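PDB 4F4E: aromatic-amino-acid aminotransferase from Burkholderia pseudomallei, which probably catalyses, as a homodimer, the pyridoxal phosphate-dependent transfer of amino groups between aromatic amino acids such as tyrosine and 2-oxoglutarate. Local coordinates for residues A[215-220]-A[248-253]; A[68-73]-A[334-339]; A[134-139]-A[292-297]; A[188-193]-A[221-226]; A[130-135]-A[279-284]. All blocks are in the same frame, centred on the assembly; numbering follows the deposited sequence.

Contact 1 of 5, residues A[215-220]-A[248-253]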
# COMPACT_ATOMS: atom_id res chain seq x y z
N ALA A 215 13.81 21.23 25.52
CA ALA A 215 14.71 20.84 26.59
C ALA A 215 14.44 19.44 27.12
O ALA A 215 15.36 18.75 27.53
CB ALA A 215 14.64 21.84 27.71
N GLN A 216 13.18 19.04 27.16
CA GLN A 216 12.84 17.67 27.50
C GLN A 216 13.29 16.76 26.36
O GLN A 216 13.76 15.63 26.59
CB GLN A 216 11.35 17.54 27.79
CG GLN A 216 10.92 18.26 29.08
CD GLN A 216 9.40 18.36 29.21
OE1 GLN A 216 8.71 18.60 28.23
NE2 GLN A 216 8.89 18.14 30.44
N TRP A 217 13.16 17.25 25.13
CA TRP A 217 13.62 16.49 23.97
C TRP A 217 15.11 16.25 24.07
O TRP A 217 15.57 15.14 23.78
CB TRP A 217 13.31 17.19 22.68
CG TRP A 217 11.92 16.93 22.14
CD1 TRP A 217 10.90 17.84 21.93
CD2 TRP A 217 11.41 15.65 21.70
NE1 TRP A 217 9.80 17.23 21.38
CE2 TRP A 217 10.05 15.89 21.21
CE3 TRP A 217 11.93 14.37 21.65
CZ2 TRP A 217 9.27 14.89 20.72
CZ3 TRP A 217 11.14 13.36 21.14
CH2 TRP A 217 9.83 13.61 20.71
N ALA A 218 15.87 17.24 24.55
CA ALA A 218 17.34 17.05 24.65
C ALA A 218 17.69 15.94 25.64
O ALA A 218 18.64 15.17 25.43
CB ALA A 218 18.04 18.37 25.02
N GLN A 219 16.91 15.83 26.71
CA GLN A 219 17.13 14.76 27.68
C GLN A 219 16.80 13.41 27.08
O GLN A 219 17.50 12.43 27.31
CB GLN A 219 16.31 14.97 28.94
CG GLN A 219 16.72 16.26 29.65
CD GLN A 219 15.92 16.54 30.89
OE1 GLN A 219 16.18 15.94 31.93
NE2 GLN A 219 15.00 17.47 30.81
N VAL A 220 15.71 13.37 26.30
CA VAL A 220 15.34 12.13 25.65
C VAL A 220 16.45 11.66 24.69
O VAL A 220 16.83 10.49 24.73
CB VAL A 220 13.99 12.23 24.91
CG1 VAL A 220 13.74 10.96 24.15
CG2 VAL A 220 12.88 12.47 25.93
N ALA A 248 9.61 20.17 13.09
CA ALA A 248 10.66 19.16 12.79
C ALA A 248 11.76 19.10 13.86
O ALA A 248 12.68 18.27 13.76
CB ALA A 248 11.31 19.40 11.43
N ALA A 249 11.68 19.97 14.87
CA ALA A 249 12.82 20.14 15.80
C ALA A 249 13.29 18.83 16.40
O ALA A 249 14.48 18.56 16.44
CB ALA A 249 12.46 21.16 16.88
N ALA A 250 12.37 18.02 16.86
CA ALA A 250 12.71 16.75 17.49
C ALA A 250 13.45 15.82 16.55
O ALA A 250 14.41 15.17 16.95
CB ALA A 250 11.46 16.07 18.05
N VAL A 251 13.04 15.79 15.27
CA VAL A 251 13.70 14.95 14.28
C VAL A 251 15.15 15.43 14.10
O VAL A 251 16.09 14.64 14.13
CB VAL A 251 12.92 14.96 12.93
CG1 VAL A 251 13.70 14.23 11.86
CG2 VAL A 251 11.51 14.41 13.09
N ARG A 252 15.33 16.76 14.02
CA ARG A 252 16.64 17.37 13.81
C ARG A 252 17.60 17.21 14.99
O ARG A 252 18.81 17.04 14.76
CB ARG A 252 16.46 18.85 13.43
CG ARG A 252 15.71 18.93 12.08
CD ARG A 252 15.52 20.34 11.56
NE ARG A 252 14.57 20.31 10.42
CZ ARG A 252 14.21 21.37 9.68
NH1 ARG A 252 14.71 22.57 9.89
NH2 ARG A 252 13.36 21.23 8.69
N LEU A 253 17.05 17.20 16.21
CA LEU A 253 17.83 16.97 17.44
C LEU A 253 18.44 15.57 17.41
O LEU A 253 19.60 15.40 17.77
CB LEU A 253 16.97 17.14 18.71
CG LEU A 253 16.69 18.60 19.10
CD1 LEU A 253 15.58 18.81 20.17
CD2 LEU A 253 17.98 19.23 19.57

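Contact 2 of 5, residues A[68-73]-A[334-339]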
# COMPACT_ATOMS: atom_id res chain seq x y z
N LEU A 68 -10.33 20.45 0.42
CA LEU A 68 -9.34 20.19 -0.62
C LEU A 68 -8.45 21.40 -0.70
O LEU A 68 -8.91 22.50 -1.09
CB LEU A 68 -10.00 19.95 -1.98
CG LEU A 68 -9.10 19.67 -3.20
CD1 LEU A 68 -8.27 18.43 -2.97
CD2 LEU A 68 -9.90 19.56 -4.52
N LEU A 69 -7.16 21.22 -0.37
CA LEU A 69 -6.27 22.38 -0.35
C LEU A 69 -6.09 23.01 -1.72
O LEU A 69 -6.05 22.29 -2.71
CB LEU A 69 -4.88 22.04 0.20
CG LEU A 69 -4.79 21.43 1.59
CD1 LEU A 69 -3.31 21.57 1.97
CD2 LEU A 69 -5.68 22.03 2.69
N ARG A 70 -5.92 24.33 -1.77
CA ARG A 70 -5.79 25.05 -3.01
C ARG A 70 -4.58 24.56 -3.82
O ARG A 70 -4.65 24.36 -5.03
CB ARG A 70 -5.73 26.57 -2.78
CG ARG A 70 -6.97 27.10 -2.09
CD ARG A 70 -6.86 28.59 -1.80
NE ARG A 70 -6.10 28.95 -0.59
CZ ARG A 70 -6.56 28.95 0.65
NH1 ARG A 70 -7.82 28.64 0.91
NH2 ARG A 70 -5.77 29.36 1.67
N ALA A 71 -3.45 24.35 -3.13
CA ALA A 71 -2.24 23.92 -3.79
C ALA A 71 -2.41 22.52 -4.40
O ALA A 71 -1.89 22.24 -5.45
CB ALA A 71 -1.06 23.96 -2.82
N VAL A 72 -3.22 21.69 -3.77
CA VAL A 72 -3.46 20.35 -4.24
C VAL A 72 -4.35 20.41 -5.50
O VAL A 72 -4.03 19.84 -6.52
CB VAL A 72 -4.08 19.48 -3.15
CG1 VAL A 72 -4.68 18.20 -3.70
CG2 VAL A 72 -3.05 19.17 -2.07
N ARG A 73 -5.44 21.15 -5.40
CA ARG A 73 -6.35 21.35 -6.55
C ARG A 73 -5.55 21.89 -7.74
O ARG A 73 -5.63 21.37 -8.87
CB ARG A 73 -7.47 22.32 -6.17
CG ARG A 73 -8.53 22.50 -7.23
CD ARG A 73 -9.33 23.78 -6.98
NE ARG A 73 -8.42 24.94 -6.98
CZ ARG A 73 -8.34 25.88 -6.01
NH1 ARG A 73 -9.15 25.85 -4.94
NH2 ARG A 73 -7.44 26.86 -6.13
N LEU A 334 -1.84 25.71 5.29
CA LEU A 334 -1.58 24.88 6.43
C LEU A 334 -1.48 25.77 7.68
O LEU A 334 -1.93 25.41 8.79
CB LEU A 334 -0.28 24.13 6.19
CG LEU A 334 0.14 23.20 7.33
CD1 LEU A 334 -0.97 22.23 7.76
CD2 LEU A 334 1.38 22.49 6.85
N GLY A 335 -0.94 26.97 7.50
CA GLY A 335 -0.88 27.94 8.59
C GLY A 335 -2.25 28.41 9.05
O GLY A 335 -2.48 28.61 10.25
N GLU A 336 -3.17 28.57 8.09
CA GLU A 336 -4.56 28.95 8.41
C GLU A 336 -5.24 27.80 9.21
O GLU A 336 -5.97 28.06 10.16
CB GLU A 336 -5.34 29.27 7.14
CG GLU A 336 -4.81 30.53 6.47
CD GLU A 336 -5.35 30.71 5.07
OE1 GLU A 336 -5.95 29.76 4.52
OE2 GLU A 336 -5.13 31.79 4.49
N MET A 337 -4.94 26.57 8.86
CA MET A 337 -5.46 25.43 9.59
C MET A 337 -4.88 25.35 11.02
O MET A 337 -5.65 25.19 12.00
CB MET A 337 -5.24 24.14 8.80
CG MET A 337 -5.93 24.13 7.46
SD MET A 337 -5.29 22.86 6.37
CE MET A 337 -5.78 21.41 7.19
N ARG A 338 -3.56 25.49 11.14
CA ARG A 338 -2.91 25.61 12.44
C ARG A 338 -3.59 26.70 13.28
O ARG A 338 -3.95 26.49 14.43
CB ARG A 338 -1.43 25.94 12.29
CG ARG A 338 -0.67 26.08 13.59
CD ARG A 338 0.81 26.30 13.35
NE ARG A 338 1.12 27.51 12.58
CZ ARG A 338 1.60 27.54 11.32
NH1 ARG A 338 1.81 26.43 10.56
NH2 ARG A 338 1.90 28.71 10.81
N ASP A 339 -3.76 27.87 12.68
CA ASP A 339 -4.28 29.01 13.43
C ASP A 339 -5.75 28.84 13.79
O ASP A 339 -6.19 29.35 14.83
CB ASP A 339 -4.07 30.29 12.64
CG ASP A 339 -2.58 30.75 12.60
OD1 ASP A 339 -1.69 30.31 13.37
OD2 ASP A 339 -2.34 31.62 11.79

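Contact 3 of 5, residues A[134-139]-A[292-297]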
# COMPACT_ATOMS: atom_id res chain seq x y z
N ALA A 134 9.06 -1.30 10.74
CA ALA A 134 8.83 -2.37 11.71
C ALA A 134 9.31 -3.70 11.12
O ALA A 134 10.05 -4.46 11.76
CB ALA A 134 7.34 -2.45 12.11
N ASP A 135 8.92 -3.97 9.88
CA ASP A 135 9.29 -5.23 9.29
C ASP A 135 10.81 -5.32 9.12
O ASP A 135 11.39 -6.38 9.37
CB ASP A 135 8.64 -5.51 7.94
CG ASP A 135 7.13 -5.82 8.03
OD1 ASP A 135 6.60 -6.08 9.15
OD2 ASP A 135 6.51 -5.77 6.94
N PHE A 136 11.46 -4.25 8.69
CA PHE A 136 12.91 -4.25 8.57
C PHE A 136 13.56 -4.40 9.95
O PHE A 136 14.51 -5.18 10.12
CB PHE A 136 13.37 -2.95 7.91
CG PHE A 136 14.86 -2.77 7.83
CD1 PHE A 136 15.68 -3.73 7.24
CD2 PHE A 136 15.45 -1.62 8.32
CE1 PHE A 136 17.05 -3.55 7.16
CE2 PHE A 136 16.82 -1.42 8.23
CZ PHE A 136 17.62 -2.38 7.66
N LEU A 137 13.05 -3.66 10.94
CA LEU A 137 13.58 -3.79 12.31
C LEU A 137 13.51 -5.23 12.83
O LEU A 137 14.43 -5.69 13.51
CB LEU A 137 12.90 -2.80 13.25
CG LEU A 137 13.54 -1.40 13.22
CD1 LEU A 137 12.58 -0.33 13.71
CD2 LEU A 137 14.88 -1.35 14.03
N ARG A 138 12.44 -5.93 12.49
CA ARG A 138 12.25 -7.29 12.91
C ARG A 138 13.33 -8.21 12.36
O ARG A 138 13.80 -9.09 13.06
CB ARG A 138 10.85 -7.76 12.53
CG ARG A 138 10.55 -9.23 12.77
CD ARG A 138 10.04 -9.49 14.15
NE ARG A 138 9.44 -10.84 14.19
CZ ARG A 138 9.24 -11.53 15.30
NH1 ARG A 138 9.57 -11.03 16.49
NH2 ARG A 138 8.69 -12.74 15.22
N THR A 139 13.78 -7.99 11.14
CA THR A 139 14.89 -8.75 10.58
C THR A 139 16.20 -8.46 11.28
O THR A 139 17.06 -9.35 11.34
CB THR A 139 15.14 -8.48 9.07
OG1 THR A 139 15.88 -7.24 8.88
CG2 THR A 139 13.85 -8.51 8.31
N ALA A 292 23.37 2.43 1.44
CA ALA A 292 23.12 1.55 0.30
C ALA A 292 22.68 0.18 0.77
O ALA A 292 21.74 -0.39 0.23
CB ALA A 292 24.40 1.42 -0.55
N ARG A 293 23.35 -0.39 1.77
CA ARG A 293 22.93 -1.68 2.31
C ARG A 293 21.50 -1.64 2.90
O ARG A 293 20.64 -2.53 2.64
CB ARG A 293 23.97 -2.19 3.34
CG ARG A 293 25.31 -2.51 2.67
CD ARG A 293 26.34 -3.11 3.62
NE ARG A 293 26.98 -2.13 4.48
CZ ARG A 293 26.80 -1.97 5.80
NH1 ARG A 293 25.92 -2.67 6.52
NH2 ARG A 293 27.50 -1.04 6.43
N VAL A 294 21.24 -0.62 3.71
CA VAL A 294 19.94 -0.46 4.37
C VAL A 294 18.82 -0.31 3.31
O VAL A 294 17.78 -0.98 3.35
CB VAL A 294 19.97 0.71 5.39
CG1 VAL A 294 18.54 1.19 5.74
CG2 VAL A 294 20.72 0.32 6.67
N LEU A 295 19.02 0.58 2.34
CA LEU A 295 18.04 0.72 1.28
C LEU A 295 17.79 -0.60 0.56
O LEU A 295 16.67 -0.92 0.23
CB LEU A 295 18.46 1.82 0.30
CG LEU A 295 17.54 2.09 -0.90
CD1 LEU A 295 16.20 2.57 -0.36
CD2 LEU A 295 18.12 3.14 -1.84
N SER A 296 18.83 -1.37 0.31
CA SER A 296 18.70 -2.58 -0.44
C SER A 296 17.80 -3.58 0.28
O SER A 296 17.06 -4.36 -0.35
CB SER A 296 20.08 -3.20 -0.79
OG SER A 296 20.68 -3.93 0.29
N GLN A 297 17.86 -3.57 1.59
CA GLN A 297 17.04 -4.45 2.40
C GLN A 297 15.63 -3.89 2.55
O GLN A 297 14.65 -4.64 2.55
CB GLN A 297 17.69 -4.71 3.77
CG GLN A 297 18.99 -5.50 3.67
CD GLN A 297 18.89 -6.83 2.93
OE1 GLN A 297 17.84 -7.50 2.97
NE2 GLN A 297 19.97 -7.22 2.27

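Contact 4 of 5, residues A[188-193]-A[221-226]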
# COMPACT_ATOMS: atom_id res chain seq x y z
N ALA A 188 11.59 5.42 32.66
CA ALA A 188 11.31 4.25 31.81
C ALA A 188 12.40 4.06 30.77
O ALA A 188 12.93 2.96 30.61
CB ALA A 188 9.94 4.37 31.13
N LEU A 189 12.76 5.13 30.06
CA LEU A 189 13.82 5.05 29.07
C LEU A 189 15.13 4.62 29.72
O LEU A 189 15.86 3.80 29.18
CB LEU A 189 14.00 6.40 28.36
CG LEU A 189 12.85 6.97 27.55
CD1 LEU A 189 13.17 8.44 27.22
CD2 LEU A 189 12.60 6.14 26.32
N ASN A 190 15.42 5.16 30.90
CA ASN A 190 16.63 4.81 31.67
C ASN A 190 16.68 3.37 32.18
O ASN A 190 17.68 2.94 32.79
CB ASN A 190 16.84 5.84 32.80
CG ASN A 190 17.67 7.02 32.36
OD1 ASN A 190 18.59 6.88 31.52
ND2 ASN A 190 17.37 8.17 32.90
N GLY A 191 15.62 2.62 31.94
CA GLY A 191 15.59 1.18 32.20
C GLY A 191 15.49 0.27 31.00
O GLY A 191 15.58 -0.96 31.15
N TYR A 192 15.35 0.83 29.80
CA TYR A 192 15.22 0.00 28.61
C TYR A 192 16.56 -0.55 28.13
O TYR A 192 17.60 0.12 28.19
CB TYR A 192 14.56 0.77 27.46
CG TYR A 192 13.11 1.13 27.69
CD1 TYR A 192 12.30 0.42 28.60
CD2 TYR A 192 12.52 2.16 26.94
CE1 TYR A 192 10.95 0.74 28.77
CE2 TYR A 192 11.20 2.49 27.12
CZ TYR A 192 10.41 1.80 28.02
OH TYR A 192 9.10 2.15 28.14
N GLU A 193 16.53 -1.79 27.66
CA GLU A 193 17.70 -2.45 27.18
C GLU A 193 18.16 -1.94 25.81
O GLU A 193 17.37 -1.47 25.01
CB GLU A 193 17.48 -3.95 27.14
CG GLU A 193 17.51 -4.55 28.52
CD GLU A 193 18.81 -4.22 29.30
OE1 GLU A 193 19.92 -4.54 28.78
OE2 GLU A 193 18.73 -3.69 30.43
N VAL A 221 16.93 12.56 23.85
CA VAL A 221 18.01 12.25 22.92
C VAL A 221 19.24 11.72 23.70
O VAL A 221 19.81 10.72 23.30
CB VAL A 221 18.42 13.49 22.08
CG1 VAL A 221 19.65 13.22 21.24
CG2 VAL A 221 17.24 13.92 21.20
N GLU A 222 19.60 12.38 24.81
CA GLU A 222 20.79 11.96 25.58
C GLU A 222 20.64 10.54 26.13
O GLU A 222 21.59 9.73 26.08
CB GLU A 222 21.12 12.95 26.71
CG GLU A 222 22.39 12.59 27.49
CD GLU A 222 22.16 11.66 28.71
OE1 GLU A 222 21.05 11.69 29.31
OE2 GLU A 222 23.10 10.92 29.10
N VAL A 223 19.45 10.20 26.63
CA VAL A 223 19.20 8.84 27.14
C VAL A 223 19.17 7.79 26.04
O VAL A 223 19.78 6.75 26.17
CB VAL A 223 17.92 8.75 28.01
CG1 VAL A 223 17.71 7.33 28.50
CG2 VAL A 223 18.06 9.68 29.20
N VAL A 224 18.48 8.09 24.92
CA VAL A 224 18.47 7.18 23.78
C VAL A 224 19.91 6.91 23.33
O VAL A 224 20.27 5.78 23.03
CB VAL A 224 17.61 7.74 22.63
CG1 VAL A 224 17.90 6.99 21.31
CG2 VAL A 224 16.14 7.69 22.97
N LYS A 225 20.72 7.95 23.26
CA LYS A 225 22.11 7.78 22.85
C LYS A 225 22.88 6.93 23.86
O LYS A 225 23.50 5.92 23.48
CB LYS A 225 22.82 9.12 22.59
CG LYS A 225 24.23 8.95 22.01
CD LYS A 225 24.59 10.00 20.96
CE LYS A 225 25.99 9.80 20.35
NZ LYS A 225 25.97 9.31 18.95
N ALA A 226 22.84 7.33 25.13
CA ALA A 226 23.57 6.63 26.18
C ALA A 226 23.18 5.15 26.31
O ALA A 226 24.06 4.28 26.57
CB ALA A 226 23.45 7.36 27.51

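Contact 5 of 5, residues A[130-135]-A[279-284]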
# COMPACT_ATOMS: atom_id res chain seq x y z
N LEU A 130 5.66 3.23 9.04
CA LEU A 130 5.83 2.48 10.27
C LEU A 130 5.96 0.98 10.01
O LEU A 130 6.80 0.30 10.63
CB LEU A 130 4.72 2.76 11.27
CG LEU A 130 4.62 4.12 11.92
CD1 LEU A 130 3.19 4.36 12.52
CD2 LEU A 130 5.75 4.27 12.98
N LYS A 131 5.12 0.46 9.11
CA LYS A 131 5.10 -0.97 8.80
C LYS A 131 6.41 -1.41 8.16
O LYS A 131 7.01 -2.38 8.54
CB LYS A 131 3.93 -1.26 7.85
CG LYS A 131 3.81 -2.68 7.34
CD LYS A 131 3.75 -3.69 8.47
CE LYS A 131 3.40 -5.07 7.97
NZ LYS A 131 3.74 -6.18 8.91
N ILE A 132 6.84 -0.70 7.13
CA ILE A 132 8.08 -1.09 6.47
C ILE A 132 9.29 -0.98 7.40
O ILE A 132 10.16 -1.85 7.37
CB ILE A 132 8.26 -0.44 5.07
CG1 ILE A 132 8.44 1.04 5.13
CG2 ILE A 132 7.11 -0.85 4.13
CD1 ILE A 132 8.78 1.65 3.76
N GLY A 133 9.30 0.05 8.26
CA GLY A 133 10.31 0.18 9.27
C GLY A 133 10.27 -0.98 10.26
O GLY A 133 11.32 -1.54 10.61
N ALA A 134 9.06 -1.30 10.74
CA ALA A 134 8.83 -2.37 11.71
C ALA A 134 9.31 -3.70 11.12
O ALA A 134 10.05 -4.46 11.76
CB ALA A 134 7.34 -2.45 12.11
N ASP A 135 8.92 -3.97 9.88
CA ASP A 135 9.29 -5.23 9.29
C ASP A 135 10.81 -5.32 9.12
O ASP A 135 11.39 -6.38 9.37
CB ASP A 135 8.64 -5.51 7.94
CG ASP A 135 7.13 -5.82 8.03
OD1 ASP A 135 6.60 -6.08 9.15
OD2 ASP A 135 6.51 -5.77 6.94
N GLY A 279 3.12 9.11 2.47
CA GLY A 279 4.06 9.26 3.55
C GLY A 279 5.43 8.76 3.14
O GLY A 279 5.73 8.60 1.93
N ALA A 280 6.29 8.58 4.11
CA ALA A 280 7.70 8.22 3.83
C ALA A 280 8.33 7.65 5.09
O ALA A 280 8.03 8.07 6.22
CB ALA A 280 8.49 9.41 3.34
N LEU A 281 9.24 6.71 4.89
CA LEU A 281 10.12 6.23 5.96
C LEU A 281 11.50 6.75 5.63
O LEU A 281 11.98 6.57 4.49
CB LEU A 281 10.23 4.71 6.01
CG LEU A 281 11.19 4.18 7.10
CD1 LEU A 281 10.64 4.50 8.51
CD2 LEU A 281 11.46 2.70 6.90
N SER A 282 12.10 7.43 6.59
CA SER A 282 13.46 7.89 6.44
C SER A 282 14.30 7.21 7.52
O SER A 282 13.85 7.05 8.65
CB SER A 282 13.56 9.43 6.55
OG SER A 282 12.87 10.13 5.51
N ILE A 283 15.53 6.81 7.16
CA ILE A 283 16.46 6.21 8.10
C ILE A 283 17.82 6.92 8.02
O ILE A 283 18.37 7.09 6.94
CB ILE A 283 16.65 4.69 7.83
CG1 ILE A 283 15.31 3.95 7.80
CG2 ILE A 283 17.61 4.06 8.85
CD1 ILE A 283 15.42 2.48 7.33
N ILE A 284 18.36 7.34 9.16
CA ILE A 284 19.68 7.97 9.19
C ILE A 284 20.71 6.88 9.43
O ILE A 284 20.61 6.12 10.41
CB ILE A 284 19.74 9.09 10.25
CG1 ILE A 284 18.75 10.19 9.92
CG2 ILE A 284 21.19 9.62 10.42
CD1 ILE A 284 18.62 11.33 10.94

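Contact 1 of 5, residues A[215-220]-A[248-253]
W217 lays one face of its indole over the methyl group of A250, and this overlap is one of the two points where the helices meet. The methyl carbon A250 CB stands 3.5 Å from the centroid of the six-membered ring of W217, only 15° off the ring normal, a CH-pi interaction over the face. Its nearest ring atom is W217 CE2, at 3.5 Å from A250 CB, and W217 CZ2 follows at 3.6 Å, so the methyl sits close to the side where the benzene ring joins the pyrrole. A chi1 of -85° sets the indole beside the backbone N of W217, and chi2 of 118° turns one of its faces to A250. Because alanine is so small, the backbones can approach: W217 CA and A250 CA are 6.5 Å apart. One turn further along, L253 meets the root of the same side chain, with L253 CD1 lying 3.8 Å from W217 CB. The contact is wholly apolar, and its two parts grip the tryptophan at the ring and at the stem. F254 and L212 also pack on W217. R252, on another side of its helix, forms a salt bridge with E245 and hydrogen bonds to the carbonyls of L104 and L105, while V251 rests on L233 and I235 of strand 230-235. Helices 214-227 and 249-256 are successive connections in the parallel run of strands 197-201, 230-235 and 261-266, and their side-by-side packing is typical of beta-alpha-beta crossovers in the large domain of class I aminotransferases.

Contact 2 of 5, residues A[68-73]-A[334-339]
L69 and R70, at the start of helix 70-81, come up to M337 and E336 in the middle stretch of helix 324-354. The backbones stay well apart, the nearest alpha carbons being L69 CA and L334 CA at 8.6 Å, so side chains must span the gap. L69 takes the N-cap position and its carbonyl begins the helix, with R73 N bonded to L69 O at 3.0 Å. The first helical amide, R70 N, is hydrogen-bonded to the carboxylate of E333, which adds a polar tie between the two helices. Helix 324-354 is the long helix that in aspartate aminotransferase relatives runs from the large domain into the small one, and here it receives a helix from early in the chain. In the buried layer, M337 meets L69 through its sulfur, M337 SD lying 3.8 Å from L69 CD2, while the bend at chi3 turns the methyl CE off to the side. W330 and S272, the latter three residues beyond the pyridoxal-bearing K269, also pack on L69. Nearer solvent, R70 and E336 form a salt bridge through one arm: R70 NH2 donates to E336 OE1 over 2.9 Å at 152°. The oxygen lies in the guanidinium plane and is met on its syn side but 26° out of the carboxylate plane; the two flat groups are turned 58° against each other, and E336 OE2 stays 3.8 Å from R70 NH2, too far for a second bond.

Contact 3 of 5, residues A[134-139]-A[292-297]
F136 drives its ring between V294 and Q297, one turn apart on helix 288-303, in the packing of helix 125-140 against helix 288-303 in the large domain of the class I aminotransferase fold. Different parts of the ring serve the two neighbours. F136 CE1 is 3.6 Å from Q297 CB, while F136 CE2 lies 4.0 Å from V294 CG1; both approach the ring obliquely. With CG anti to the backbone N (chi1 175°), the phenyl group reaches out from helix 125-140 across to the other helix. Only the aliphatic base of Q297 is used here, because a bend at chi2 carries its amide away. That amide is occupied at both ends: NE2 donates to the carbonyl of E29 of the second subunit, and OE1 is bonded to NH1 of R300. F25 of the second subunit packs on both F136 and V294, so the N-terminal arm of one subunit covers the contact in the other, as in related aminotransferases. R293 NH1 is bonded to the carbonyls of F25 and V28 of the second subunit. Further out, side-chain hydroxyls turn back onto the helices. T139 OG1 donates to F136 O over 2.8 Å, in the carbonyl plane and on a lone pair. S296 OG, itself bonded to the backbone N of A31 of the second subunit, donates over 2.7 Å to R293 O, which Q297 N reaches from the same face of the carbonyl plane.

Contact 4 of 5, residues A[188-193]-A[221-226]
V223 presents its two methyl groups to L189 and N190, where helix 182-189 ends and the chain turns. The apolar part is small: V223 CG1 lies 3.8 Å from L189 CB, so the leucine contributes the root of its side chain; V220, one turn earlier, also lies near this leucine. The second kind of contact sets polar against apolar. N190 crosses V223 at about a right angle, and its carboxamide oxygen rests on the valine: N190 OD1 is 3.2 Å from V223 CG1 and 3.7 Å from V223 CG2. With CG1 anti to the backbone N (chi1 180°), the valine offers both methyls to the amide. Backbone bonds make up the third group. Residues L189 to Y192 form a type I turn, closed by Y192 N to L189 O at 3.1 Å, and it leads out of the helix toward strand 197-201. The ring of Y192 folds back under the helix end, with A188 O 3.3 Å above its plane and over its centre. Y192 O is bonded to R227 NH2, a polar link to the end of helix 214-227. The helices that come before and after strand 197-201 in the chain are joined in this way. The valine gives the amide oxygen of N190 van der Waals contact but no hydrogen bond, and the directional bonds described are those of the turn and of Y192 O with R227.

Contact 5 of 5, residues A[130-135]-A[279-284]
L281 presses its CD2 methyl against the backbone of G133, the tight point of this helix-on-sheet contact. L281 CD2 stands 3.6 Å from G133 CA and 3.7 Å from G133 N, a closeness possible because glycine has no side chain in the way; the alpha carbons of G133 and L281 are accordingly only 6.9 Å apart. I132 and L281 lie alongside each other, head to tail, with I132 CG1 3.9 Å from L281 CD2. Set between its backbone N and carbonyl carbon (chi1 66°), CG1 of I132 reaches the leucine, and I132 CD1 comes to 4.1 Å from L281 CB. The packing slackens toward I283: its side chain does not meet the helix, and V294, F262 and F25 of the second subunit cover it. The helix's far flank is polar and partly open to solvent at D135, where K131 NZ donates to the syn lone pair of D135 OD1 over 2.9 Å, one helical turn apart. Strand 278-284 runs antiparallel between strands 118-124 and 261-266, and helix 125-140, following strand 118-124 directly, covers one face of it. Across these two segments the contact is van der Waals packing between apolar groups, while the K131-D135 pair probably offsets its own charges within the helix.

From the N terminus, contact 2 opens first, at 68-73, and closes last, at 334-339; the loop it spans holds the other four and ties the start of the large domain to the long interdomain helix. Contacts 5 and 3 both leave helix 125-140, returning to strand 278-284 and then helix 288-303. They touch through I283 and V294, and the second subunit reaches both. Nested within their loops, contacts 4 and 1 cross each other: 188-193 reaches 221-226, and 215-220 reaches 248-253, both using helix 214-227. There V221 meets L253, and together the two contacts bind three consecutive helices of the parallel sheet region into one layer.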